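Local structure of lectin 2 (Agrocybe aegerita, 4TQJ) at the interface of chains A and B. The protein binds the non-reducing terminal N-acetylglucosamine of glycans as a fungal lectin. Coordinates in Å, arbitrary orientation; residue numbers count along the deposited sequence, not the author numbering. Chains: chain A/B, Lectin 2.

The interface of chains A and B. Residues chain A 18, 34-36, 365, 378; chain B 33-36.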
ATOM      1  N   PHE A  18       3.587  -5.806  -3.374  1.00 14.91           N
ATOM      2  CA  PHE A  18       3.651  -6.562  -2.139  1.00 11.88           C
ATOM      3  C   PHE A  18       2.323  -7.261  -1.940  1.00 15.08           C
ATOM      4  O   PHE A  18       1.427  -6.739  -1.273  1.00 11.79           O
ATOM      5  CB  PHE A  18       3.980  -5.643  -0.967  1.00 14.31           C
ATOM      6  CG  PHE A  18       5.179  -4.765  -1.208  1.00 15.72           C
ATOM      7  CD1 PHE A  18       6.420  -5.099  -0.681  1.00 18.80           C
ATOM      8  CD2 PHE A  18       5.069  -3.617  -1.965  1.00 16.95           C
ATOM      9  CE1 PHE A  18       7.527  -4.306  -0.907  1.00 16.47           C
ATOM     10  CE2 PHE A  18       6.177  -2.813  -2.192  1.00 23.17           C
ATOM     11  CZ  PHE A  18       7.406  -3.162  -1.666  1.00 18.27           C
ATOM     12  N   ASN A  34       0.486  -7.970   3.889  1.00 11.82           N
ATOM     13  CA  ASN A  34       1.937  -8.060   3.707  1.00 15.61           C
ATOM     14  C   ASN A  34       2.623  -6.933   4.497  1.00 14.75           C
ATOM     15  O   ASN A  34       2.589  -5.773   4.083  1.00 14.42           O
ATOM     16  CB  ASN A  34       2.249  -7.955   2.209  1.00 10.05           C
ATOM     17  CG  ASN A  34       3.687  -8.278   1.869  1.00 14.48           C
ATOM     18  OD1 ASN A  34       4.601  -7.962   2.621  1.00 14.38           O
ATOM     19  ND2 ASN A  34       3.897  -8.889   0.695  1.00 12.61           N
ATOM     20  N   ALA A  35       3.237  -7.271   5.632  1.00 12.79           N
ATOM     21  CA  ALA A  35       3.747  -6.254   6.562  1.00 13.10           C
ATOM     22  C   ALA A  35       4.783  -6.863   7.492  1.00 14.73           C
ATOM     23  O   ALA A  35       4.951  -8.075   7.516  1.00 14.75           O
ATOM     24  CB  ALA A  35       2.596  -5.648   7.382  1.00 15.24           C
ATOM     25  N   VAL A  36       5.465  -6.024   8.264  1.00 14.28           N
ATOM     26  CA  VAL A  36       6.588  -6.480   9.094  1.00 16.05           C
ATOM     27  C   VAL A  36       6.176  -7.459  10.187  1.00 17.03           C
ATOM     28  O   VAL A  36       6.972  -8.279  10.631  1.00 21.51           O
ATOM     29  CB  VAL A  36       7.327  -5.293   9.749  1.00 16.36           C
ATOM     30  CG1 VAL A  36       7.987  -4.416   8.673  1.00 15.96           C
ATOM     31  CG2 VAL A  36       6.364  -4.478  10.622  1.00 18.45           C
ATOM     32  N   TYR A 365      12.133 -16.391  -1.190  1.00 14.83           N
ATOM     33  CA  TYR A 365      12.208 -15.153  -1.941  1.00 15.23           C
ATOM     34  C   TYR A 365      13.091 -15.228  -3.174  1.00 18.48           C
ATOM     35  O   TYR A 365      14.182 -15.794  -3.143  1.00 16.20           O
ATOM     36  CB  TYR A 365      12.630 -13.995  -1.030  1.00 16.39           C
ATOM     37  CG  TYR A 365      11.661 -13.791   0.102  1.00 15.78           C
ATOM     38  CD1 TYR A 365      10.391 -13.287  -0.138  1.00 15.99           C
ATOM     39  CD2 TYR A 365      11.991 -14.146   1.405  1.00 18.47           C
ATOM     40  CE1 TYR A 365       9.486 -13.116   0.889  1.00 15.79           C
ATOM     41  CE2 TYR A 365      11.091 -13.979   2.442  1.00 17.42           C
ATOM     42  CZ  TYR A 365       9.841 -13.460   2.178  1.00 14.72           C
ATOM     43  OH  TYR A 365       8.934 -13.291   3.194  1.00 13.54           O
ATOM     44  N   LEU A 378       7.079 -18.328   7.626  1.00 26.49           N
ATOM     45  CA  LEU A 378       6.537 -16.983   7.736  1.00 31.76           C
ATOM     46  C   LEU A 378       5.467 -16.897   8.826  1.00 33.48           C
ATOM     47  O   LEU A 378       5.425 -15.919   9.573  1.00 35.53           O
ATOM     48  CB  LEU A 378       5.986 -16.525   6.377  1.00 30.05           C
ATOM     49  CG  LEU A 378       5.085 -15.296   6.223  1.00 28.02           C
ATOM     50  CD1 LEU A 378       5.818 -13.994   6.520  1.00 28.96           C
ATOM     51  CD2 LEU A 378       4.543 -15.268   4.801  1.00 26.58           C
TER
ATOM     52  N   ARG B  33      10.138  -0.610   2.843  1.00 14.94           N
ATOM     53  CA  ARG B  33       8.699  -0.713   2.787  1.00 17.86           C
ATOM     54  C   ARG B  33       8.178  -1.764   3.796  1.00 16.89           C
ATOM     55  O   ARG B  33       8.769  -2.837   3.973  1.00 15.42           O
ATOM     56  CB  ARG B  33       8.264  -0.899   1.336  1.00 18.72           C
ATOM     57  CG  ARG B  33       7.190  -1.877   1.117  1.00 24.06           C
ATOM     58  CD  ARG B  33       5.819  -1.292   1.181  1.00 23.86           C
ATOM     59  NE  ARG B  33       4.999  -2.354   1.719  1.00 23.36           N
ATOM     60  CZ  ARG B  33       3.781  -2.692   1.338  1.00 22.15           C
ATOM     61  NH1 ARG B  33       3.135  -2.019   0.404  1.00 24.65           N
ATOM     62  NH2 ARG B  33       3.217  -3.723   1.934  1.00 15.28           N
ATOM     63  N   ASN B  34       7.133  -1.389   4.527  1.00 13.81           N
ATOM     64  CA  ASN B  34       6.587  -2.212   5.598  1.00 13.91           C
ATOM     65  C   ASN B  34       6.015  -3.484   4.974  1.00 16.67           C
ATOM     66  O   ASN B  34       4.963  -3.436   4.333  1.00 13.71           O
ATOM     67  CB  ASN B  34       5.493  -1.426   6.312  1.00 13.99           C
ATOM     68  CG  ASN B  34       4.919  -2.159   7.518  1.00 14.62           C
ATOM     69  OD1 ASN B  34       4.785  -3.383   7.515  1.00 11.21           O
ATOM     70  ND2 ASN B  34       4.561  -1.397   8.555  1.00 12.44           N
ATOM     71  N   ALA B  35       6.708  -4.608   5.164  1.00 14.15           N
ATOM     72  CA  ALA B  35       6.416  -5.839   4.414  1.00 15.13           C
ATOM     73  C   ALA B  35       7.033  -7.052   5.094  1.00 13.25           C
ATOM     74  O   ALA B  35       7.819  -6.901   6.014  1.00 13.78           O
ATOM     75  CB  ALA B  35       6.954  -5.717   2.990  1.00 12.50           C
ATOM     76  N   VAL B  36       6.691  -8.253   4.626  1.00 15.70           N
ATOM     77  CA  VAL B  36       7.100  -9.487   5.303  1.00 15.54           C
ATOM     78  C   VAL B  36       8.613  -9.720   5.261  1.00 15.15           C
ATOM     79  O   VAL B  36       9.180 -10.323   6.169  1.00 18.64           O
ATOM     80  CB  VAL B  36       6.365 -10.734   4.736  1.00 15.30           C
ATOM     81  CG1 VAL B  36       4.870 -10.631   4.991  1.00 14.12           C
ATOM     82  CG2 VAL B  36       6.648 -10.898   3.249  1.00 12.94           C
TER
HETATM   83  O   HOH W   1       0.877  -4.918   0.812  1.00 13.26           O
HETATM   84  O   HOH W   2      10.033 -13.416   5.734  1.00 21.01           O
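The amide oxygen of B:Asn34, OD1, accepts a hydrogen bond from A:Val36 N, 2.8 Å away. The twin bond runs from B:Val36 N to A:Asn34 OD1 at 2.9 Å. In each, the donor lies tilted from the carbonyl plane. CG of B:Asn34 stands anti to its own backbone N (chi1 -176°), which carries the amide across to the other chain. The same loop, residues 33-36, thus meets its copy around a two-fold axis. Near that axis the two loops pass backbone to backbone, with A:Ala35 CA 3.5 Å from B:Ala35 CA. This makes a symmetric A-B dimer contact in the crystal; the structure alone does not show whether the dimer forms in solution.

B:Arg33 lies along one face of the A:Phe18 ring. Bends of its chain at chi2 (90°) and chi3 fold the guanidinium back onto the ring, where it stacks with the planes 13° apart. B:Arg33 NE donates to its own chain's B:Asn34 O at 2.8 Å, from above that carbonyl plane, which helps hold the guanidinium in place. At the guanidinium edge, B:Arg33 NH2 hydrogen-bonds water 1, which also meets A:Phe18 O. NH2 bonds A:Asn34 O only weakly.

B:Val36 packs against A:Leu378, whose CD1 is 3.8 Å from B:Val36 CB. Water 2 lies in the ring plane of A:Tyr365, 2.8 Å from the phenol OH, and links it to B:Val36 O.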